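Local structure of 4-hydroxy-tetrahydrodipicolinate synthase (Thermotoga maritima, 1O5K) at residues Arg15-Ala20 with Asp215-Val220; Val47-Val52 with Lys81-Val86. The protein probably catalyses the condensation of pyruvate with (S)-aspartate-beta-semialdehyde to 4-hydroxy-tetrahydrodipicolinate, a step of lysine biosynthesis. All blocks are in the same frame, centred on the assembly; numbering follows the deposited sequence.

Contact 1. Residues Arg15-Ala20 with Asp215-Val220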
ATOM      1  N   ARG A  15     -33.737  -1.438  -4.594  1.00 24.31           N
ATOM      2  CA  ARG A  15     -32.734  -1.609  -5.642  1.00 27.73           C
ATOM      3  C   ARG A  15     -32.604  -0.286  -6.357  1.00 28.75           C
ATOM      4  O   ARG A  15     -33.574   0.486  -6.447  1.00 30.60           O
ATOM      5  CB  ARG A  15     -33.129  -2.678  -6.656  1.00 30.36           C
ATOM      6  CG  ARG A  15     -33.126  -4.075  -6.054  1.00 33.31           C
ATOM      7  CD  ARG A  15     -33.231  -5.145  -7.098  1.00 43.23           C
ATOM      8  NE  ARG A  15     -31.922  -5.541  -7.603  1.00 34.14           N
ATOM      9  CZ  ARG A  15     -31.660  -5.888  -8.865  1.00 43.84           C
ATOM     10  NH1 ARG A  15     -32.609  -5.859  -9.803  1.00 54.36           N
ATOM     11  NH2 ARG A  15     -30.432  -6.249  -9.198  1.00 48.93           N
ATOM     12  N   GLY A  16     -31.402  -0.019  -6.863  1.00 25.45           N
ATOM     13  CA  GLY A  16     -31.135   1.248  -7.500  1.00 28.51           C
ATOM     14  C   GLY A  16     -30.392   2.158  -6.553  1.00 26.02           C
ATOM     15  O   GLY A  16     -29.421   1.727  -5.956  1.00 25.34           O
ATOM     16  N   VAL A  17     -30.875   3.406  -6.410  1.00 24.65           N
ATOM     17  CA  VAL A  17     -30.100   4.466  -5.754  1.00 23.96           C
ATOM     18  C   VAL A  17     -30.739   4.839  -4.424  1.00 24.16           C
ATOM     19  O   VAL A  17     -31.946   5.148  -4.376  1.00 25.52           O
ATOM     20  CB  VAL A  17     -30.033   5.732  -6.612  1.00 24.62           C
ATOM     21  CG1 VAL A  17     -29.254   6.817  -5.856  1.00 25.83           C
ATOM     22  CG2 VAL A  17     -29.378   5.411  -7.922  1.00 27.22           C
ATOM     23  N   GLY A  18     -29.936   4.758  -3.372  1.00 25.40           N
ATOM     24  CA  GLY A  18     -30.255   5.249  -2.049  1.00 23.99           C
ATOM     25  C   GLY A  18     -29.306   6.393  -1.757  1.00 25.27           C
ATOM     26  O   GLY A  18     -28.102   6.209  -1.779  1.00 27.08           O
ATOM     27  N   THR A  19     -29.849   7.595  -1.562  1.00 25.49           N
ATOM     28  CA  THR A  19     -28.990   8.774  -1.328  1.00 24.60           C
ATOM     29  C   THR A  19     -28.522   8.862   0.102  1.00 23.46           C
ATOM     30  O   THR A  19     -29.318   8.852   0.980  1.00 25.19           O
ATOM     31  CB  THR A  19     -29.734  10.020  -1.684  1.00 25.38           C
ATOM     32  OG1 THR A  19     -29.983  10.014  -3.123  1.00 24.66           O
ATOM     33  CG2 THR A  19     -28.911  11.280  -1.437  1.00 29.17           C
ATOM     34  N   ALA A  20     -27.212   8.969   0.298  1.00 23.85           N
ATOM     35  CA  ALA A  20     -26.644   9.197   1.631  1.00 24.89           C
ATOM     36  C   ALA A  20     -26.684  10.711   1.788  1.00 24.14           C
ATOM     37  O   ALA A  20     -25.792  11.436   1.369  1.00 24.98           O
ATOM     38  CB  ALA A  20     -25.243   8.667   1.712  1.00 27.38           C
ATOM     39  N   ASP A 215     -26.868  -4.716  -6.446  1.00 22.40           N
ATOM     40  CA  ASP A 215     -28.206  -4.173  -6.385  1.00 19.68           C
ATOM     41  C   ASP A 215     -28.375  -2.640  -6.489  1.00 25.12           C
ATOM     42  O   ASP A 215     -29.489  -2.134  -6.415  1.00 25.74           O
ATOM     43  CB  ASP A 215     -28.902  -4.706  -5.136  1.00 20.93           C
ATOM     44  CG  ASP A 215     -28.967  -6.184  -5.171  1.00 21.69           C
ATOM     45  OD1 ASP A 215     -28.191  -6.846  -4.462  1.00 23.49           O
ATOM     46  OD2 ASP A 215     -29.661  -6.753  -6.018  1.00 25.89           O
ATOM     47  N   GLY A 216     -27.279  -1.928  -6.721  1.00 24.55           N
ATOM     48  CA  GLY A 216     -27.326  -0.503  -6.801  1.00 21.83           C
ATOM     49  C   GLY A 216     -26.253   0.168  -5.987  1.00 23.18           C
ATOM     50  O   GLY A 216     -25.129  -0.324  -5.864  1.00 23.67           O
ATOM     51  N   VAL A 217     -26.605   1.313  -5.427  1.00 22.48           N
ATOM     52  CA  VAL A 217     -25.649   2.187  -4.778  1.00 22.98           C
ATOM     53  C   VAL A 217     -26.264   3.014  -3.669  1.00 23.52           C
ATOM     54  O   VAL A 217     -27.395   3.454  -3.772  1.00 24.00           O
ATOM     55  CB  VAL A 217     -24.934   3.137  -5.780  1.00 22.44           C
ATOM     56  CG1 VAL A 217     -25.965   3.968  -6.576  1.00 24.97           C
ATOM     57  CG2 VAL A 217     -23.877   4.053  -5.102  1.00 23.68           C
ATOM     58  N   ILE A 218     -25.519   3.132  -2.568  1.00 21.35           N
ATOM     59  CA  ILE A 218     -25.828   4.096  -1.534  1.00 23.79           C
ATOM     60  C   ILE A 218     -24.829   5.245  -1.796  1.00 23.85           C
ATOM     61  O   ILE A 218     -23.615   5.113  -1.583  1.00 25.20           O
ATOM     62  CB  ILE A 218     -25.769   3.517  -0.129  1.00 22.98           C
ATOM     63  CG1 ILE A 218     -26.911   2.489   0.052  1.00 26.80           C
ATOM     64  CG2 ILE A 218     -25.883   4.696   0.880  1.00 25.53           C
ATOM     65  CD1 ILE A 218     -26.792   1.604   1.328  1.00 23.75           C
ATOM     66  N   SER A 219     -25.391   6.316  -2.374  1.00 25.07           N
ATOM     67  CA  SER A 219     -24.658   7.316  -3.145  1.00 26.21           C
ATOM     68  C   SER A 219     -24.425   8.623  -2.436  1.00 24.98           C
ATOM     69  O   SER A 219     -25.268   9.131  -1.745  1.00 27.25           O
ATOM     70  CB  SER A 219     -25.462   7.624  -4.421  1.00 25.30           C
ATOM     71  OG  SER A 219     -24.807   8.562  -5.257  1.00 25.73           O
ATOM     72  N   VAL A 220     -23.277   9.204  -2.722  1.00 24.07           N
ATOM     73  CA  VAL A 220     -22.995  10.624  -2.354  1.00 20.98           C
ATOM     74  C   VAL A 220     -23.387  11.553  -3.530  1.00 22.77           C
ATOM     75  O   VAL A 220     -24.032  12.608  -3.374  1.00 24.10           O
ATOM     76  CB  VAL A 220     -21.545  10.754  -2.065  1.00 23.17           C
ATOM     77  CG1 VAL A 220     -21.118  12.226  -1.924  1.00 27.68           C
ATOM     78  CG2 VAL A 220     -21.180   9.969  -0.764  1.00 26.14           C
TER

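Contact 2. Residues Val47-Val52 with Lys81-Val86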
ATOM      1  N   VAL A  47     -35.093   8.716  -6.829  1.00 26.17           N
ATOM      2  CA  VAL A  47     -34.288   7.988  -5.866  1.00 26.32           C
ATOM      3  C   VAL A  47     -35.155   6.974  -5.112  1.00 24.02           C
ATOM      4  O   VAL A  47     -36.323   7.227  -4.842  1.00 23.21           O
ATOM      5  CB  VAL A  47     -33.564   9.050  -4.972  1.00 28.22           C
ATOM      6  CG1 VAL A  47     -33.097   8.547  -3.676  1.00 35.97           C
ATOM      7  CG2 VAL A  47     -32.409   9.640  -5.786  1.00 26.70           C
ATOM      8  N   ASN A  48     -34.574   5.819  -4.789  1.00 23.25           N
ATOM      9  CA  ASN A  48     -35.326   4.708  -4.277  1.00 23.87           C
ATOM     10  C   ASN A  48     -35.217   4.471  -2.767  1.00 27.03           C
ATOM     11  O   ASN A  48     -35.928   3.655  -2.247  1.00 22.42           O
ATOM     12  CB  ASN A  48     -34.987   3.439  -5.050  1.00 29.13           C
ATOM     13  CG  ASN A  48     -35.846   3.342  -6.344  1.00 38.54           C
ATOM     14  OD1 ASN A  48     -36.918   3.931  -6.406  1.00 40.33           O
ATOM     15  ND2 ASN A  48     -35.372   2.660  -7.331  1.00 38.81           N
ATOM     16  N   ALA A  49     -34.364   5.226  -2.105  1.00 22.66           N
ATOM     17  CA  ALA A  49     -34.176   5.185  -0.620  1.00 24.84           C
ATOM     18  C   ALA A  49     -33.399   6.380  -0.167  1.00 25.85           C
ATOM     19  O   ALA A  49     -32.722   7.041  -0.965  1.00 26.69           O
ATOM     20  CB  ALA A  49     -33.432   3.938  -0.198  1.00 25.33           C
ATOM     21  N   LEU A  50     -33.562   6.721   1.120  1.00 26.11           N
ATOM     22  CA  LEU A  50     -32.708   7.722   1.753  1.00 23.82           C
ATOM     23  C   LEU A  50     -31.992   7.099   2.936  1.00 26.03           C
ATOM     24  O   LEU A  50     -32.635   6.466   3.813  1.00 26.52           O
ATOM     25  CB  LEU A  50     -33.461   8.956   2.227  1.00 25.46           C
ATOM     26  CG  LEU A  50     -34.181   9.813   1.202  1.00 25.20           C
ATOM     27  CD1 LEU A  50     -35.013  10.818   1.908  1.00 30.36           C
ATOM     28  CD2 LEU A  50     -33.196  10.517   0.307  1.00 32.61           C
ATOM     29  N   ILE A  51     -30.685   7.311   2.957  1.00 25.40           N
ATOM     30  CA  ILE A  51     -29.827   6.955   4.061  1.00 24.03           C
ATOM     31  C   ILE A  51     -29.503   8.254   4.797  1.00 25.41           C
ATOM     32  O   ILE A  51     -28.842   9.159   4.260  1.00 29.12           O
ATOM     33  CB  ILE A  51     -28.558   6.215   3.623  1.00 24.26           C
ATOM     34  CG1 ILE A  51     -28.895   4.750   3.229  1.00 26.23           C
ATOM     35  CG2 ILE A  51     -27.563   6.217   4.739  1.00 25.84           C
ATOM     36  CD1 ILE A  51     -29.707   4.626   1.960  1.00 26.36           C
ATOM     37  N   VAL A  52     -30.014   8.347   6.015  1.00 23.71           N
ATOM     38  CA  VAL A  52     -29.871   9.543   6.846  1.00 25.27           C
ATOM     39  C   VAL A  52     -28.837   9.241   7.946  1.00 26.59           C
ATOM     40  O   VAL A  52     -28.821   8.138   8.516  1.00 25.05           O
ATOM     41  CB  VAL A  52     -31.246   9.872   7.471  1.00 25.22           C
ATOM     42  CG1 VAL A  52     -31.156  11.005   8.454  1.00 37.18           C
ATOM     43  CG2 VAL A  52     -32.265  10.264   6.367  1.00 33.18           C
ATOM     44  N   LYS A  81     -43.143   6.737   0.832  1.00 26.02           N
ATOM     45  CA  LYS A  81     -42.905   6.529  -0.590  1.00 25.86           C
ATOM     46  C   LYS A  81     -41.628   5.695  -0.864  1.00 26.84           C
ATOM     47  O   LYS A  81     -41.601   4.874  -1.779  1.00 26.59           O
ATOM     48  CB  LYS A  81     -42.830   7.863  -1.305  1.00 27.18           C
ATOM     49  CG  LYS A  81     -44.118   8.666  -1.276  1.00 30.07           C
ATOM     50  CD  LYS A  81     -43.872  10.080  -1.814  1.00 40.86           C
ATOM     51  CE  LYS A  81     -45.149  10.718  -2.414  1.00 45.48           C
ATOM     52  NZ  LYS A  81     -46.206  11.047  -1.426  1.00 51.10           N
ATOM     53  N   ILE A  82     -40.576   5.933  -0.092  1.00 23.53           N
ATOM     54  CA  ILE A  82     -39.348   5.128  -0.159  1.00 24.86           C
ATOM     55  C   ILE A  82     -38.870   4.894   1.242  1.00 25.36           C
ATOM     56  O   ILE A  82     -39.258   5.641   2.145  1.00 25.53           O
ATOM     57  CB  ILE A  82     -38.282   5.873  -0.950  1.00 24.18           C
ATOM     58  CG1 ILE A  82     -37.979   7.219  -0.301  1.00 26.62           C
ATOM     59  CG2 ILE A  82     -38.770   6.120  -2.386  1.00 28.03           C
ATOM     60  CD1 ILE A  82     -36.879   8.010  -1.011  1.00 26.85           C
ATOM     61  N   PRO A  83     -38.049   3.865   1.466  1.00 24.99           N
ATOM     62  CA  PRO A  83     -37.568   3.614   2.823  1.00 25.15           C
ATOM     63  C   PRO A  83     -36.588   4.633   3.306  1.00 23.37           C
ATOM     64  O   PRO A  83     -35.788   5.216   2.484  1.00 26.16           O
ATOM     65  CB  PRO A  83     -36.879   2.271   2.724  1.00 24.40           C
ATOM     66  CG  PRO A  83     -36.601   2.085   1.373  1.00 25.88           C
ATOM     67  CD  PRO A  83     -37.620   2.810   0.542  1.00 27.02           C
ATOM     68  N   VAL A  84     -36.604   4.831   4.632  1.00 26.73           N
ATOM     69  CA  VAL A  84     -35.665   5.717   5.305  1.00 24.66           C
ATOM     70  C   VAL A  84     -34.817   4.826   6.193  1.00 25.02           C
ATOM     71  O   VAL A  84     -35.315   4.158   7.099  1.00 24.26           O
ATOM     72  CB  VAL A  84     -36.404   6.825   6.129  1.00 26.13           C
ATOM     73  CG1 VAL A  84     -35.443   7.669   7.014  1.00 22.92           C
ATOM     74  CG2 VAL A  84     -37.179   7.747   5.179  1.00 24.48           C
ATOM     75  N   ILE A  85     -33.550   4.794   5.869  1.00 21.57           N
ATOM     76  CA  ILE A  85     -32.560   3.960   6.492  1.00 22.86           C
ATOM     77  C   ILE A  85     -31.621   4.887   7.293  1.00 24.95           C
ATOM     78  O   ILE A  85     -31.070   5.816   6.741  1.00 25.96           O
ATOM     79  CB  ILE A  85     -31.793   3.189   5.422  1.00 22.99           C
ATOM     80  CG1 ILE A  85     -32.740   2.288   4.632  1.00 22.98           C
ATOM     81  CG2 ILE A  85     -30.675   2.357   6.077  1.00 25.39           C
ATOM     82  CD1 ILE A  85     -32.107   1.568   3.497  1.00 32.78           C
ATOM     83  N   VAL A  86     -31.461   4.607   8.580  1.00 24.72           N
ATOM     84  CA  VAL A  86     -30.772   5.485   9.516  1.00 24.87           C
ATOM     85  C   VAL A  86     -29.423   4.876   9.904  1.00 27.42           C
ATOM     86  O   VAL A  86     -29.352   3.704  10.302  1.00 24.56           O
ATOM     87  CB  VAL A  86     -31.601   5.685  10.754  1.00 24.69           C
ATOM     88  CG1 VAL A  86     -30.851   6.525  11.798  1.00 25.47           C
ATOM     89  CG2 VAL A  86     -32.958   6.295  10.373  1.00 28.60           C
TER

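Contact 1. Residues Arg15-Ala20 with Asp215-Val220
Segments 15-20 and 215-220 run parallel, joined by five backbone hydrogen bonds. The N-H groups of Gly16, Gly18 and Ala20 bind the carbonyls of Asp215, Val217 and Ser219. Val217 N and Ser219 N bind Gly16 O and Gly18 O in return. The straightest is Gly18 N to Val217 O, 2.9 Å with 178° at the hydrogen. Gly216 CA lies 3.2 Å from Gly16 O, and a CB there would clash with that oxygen.

Before the strands, Arg15 and Asp215 form a salt bridge. Arg15 NE is 3.0 Å from Asp215 OD2 and meets its anti lone pair; NH2 adds a weak second bond to the same oxygen. The Arg15 chain bends at chi3 (88°), and the guanidinium plane stands 71° from the carboxylate. The other oxygen, Asp215 OD1, forms a salt bridge with Lys190 and a hydrogen bond with Val198 N, so both carboxylate oxygens have partners.

Val17 and Val217 point the same way, side by side, with CG2 of Val17 3.9 Å from CG1 of Val217. Helix 226-237 covers them through Cys233 and Met229. Ile218 leaves the opposite face and touches Ile51; it is a predicted pyruvate-binding residue. Ala20 points toward the partner strand, and its CB is 4.1 Å from Ile218 CG2. This pairing of first and last strands closes the barrel of a TIM-barrel fold.

Contact 2. Residues Val47-Val52 with Lys81-Val86
Leu50 takes part in two of the three backbone hydrogen bonds between segments 47-52 and 81-86, which pair in parallel. Leu50 N reaches Pro83 O at 3.0 Å. Leu50 O then takes Ile85 N, 2.8 Å away and almost straight at 178°. Val52 N completes the set by binding Ile85 O. Each donor comes nearly along the C=O axis.

CA-H...O contacts reinforce these bonds. Ile51 CA lies 3.2 Å from Ile85 O, so that oxygen faces both Val52 N and a CA-H.

The remaining contacts are apolar. Ile51 and Ile85 lie alongside each other and point the same way. CG1 of Ile51 is 4.0 Å from CB of Ile85, and the two CD1 tips also meet. Both CG1 branches stand anti to the carbonyl carbon. An alanine in place of Ile51 would lose CG1, CG2 and CD1, and would probably loosen the packing on Ile85 and on Ile218 of the predicted pyruvate site.

Leu50, Val52 and Val84 leave the other face, where helix 64-78 covers them. The Val52 and Val84 side chains cross obliquely, CG2 of Val52 4.2 Å from CG1 of Val84. Before the strands, Ile82 puts CG1 in the crowded position between backbone N and carbonyl carbon (chi1 59°). Its CD1 thereby comes 3.9 Å from Leu50 CG. Pro83 CD packs at 3.4 Å on Asn48 O.

No polar side chain bonds across this contact. The backbone sets the register, and apolar side chains pack on both faces of the strand pair, which belongs to a beta-alpha-beta unit.

How the contacts relate
The centres of the two contacts lie about 9 Å apart in one parallel sheet. Strands 16-20 and 49-52 are neighbours there, so the order runs 84-87, 49-52, 16-20, 216-219. Thr19 O and Ile51 N, 2.9 Å apart, probably form a hydrogen bond that joins the contacts directly. Along the chain, both segments of contact 2 fall between the two segments of contact 1. Contact 2 joins strands consecutive in sequence through helix 64-78, whereas contact 1 brings together the first and last strands in sequence. Both contacts lie close to the predicted pyruvate site, so they help build the barrel wall beside it.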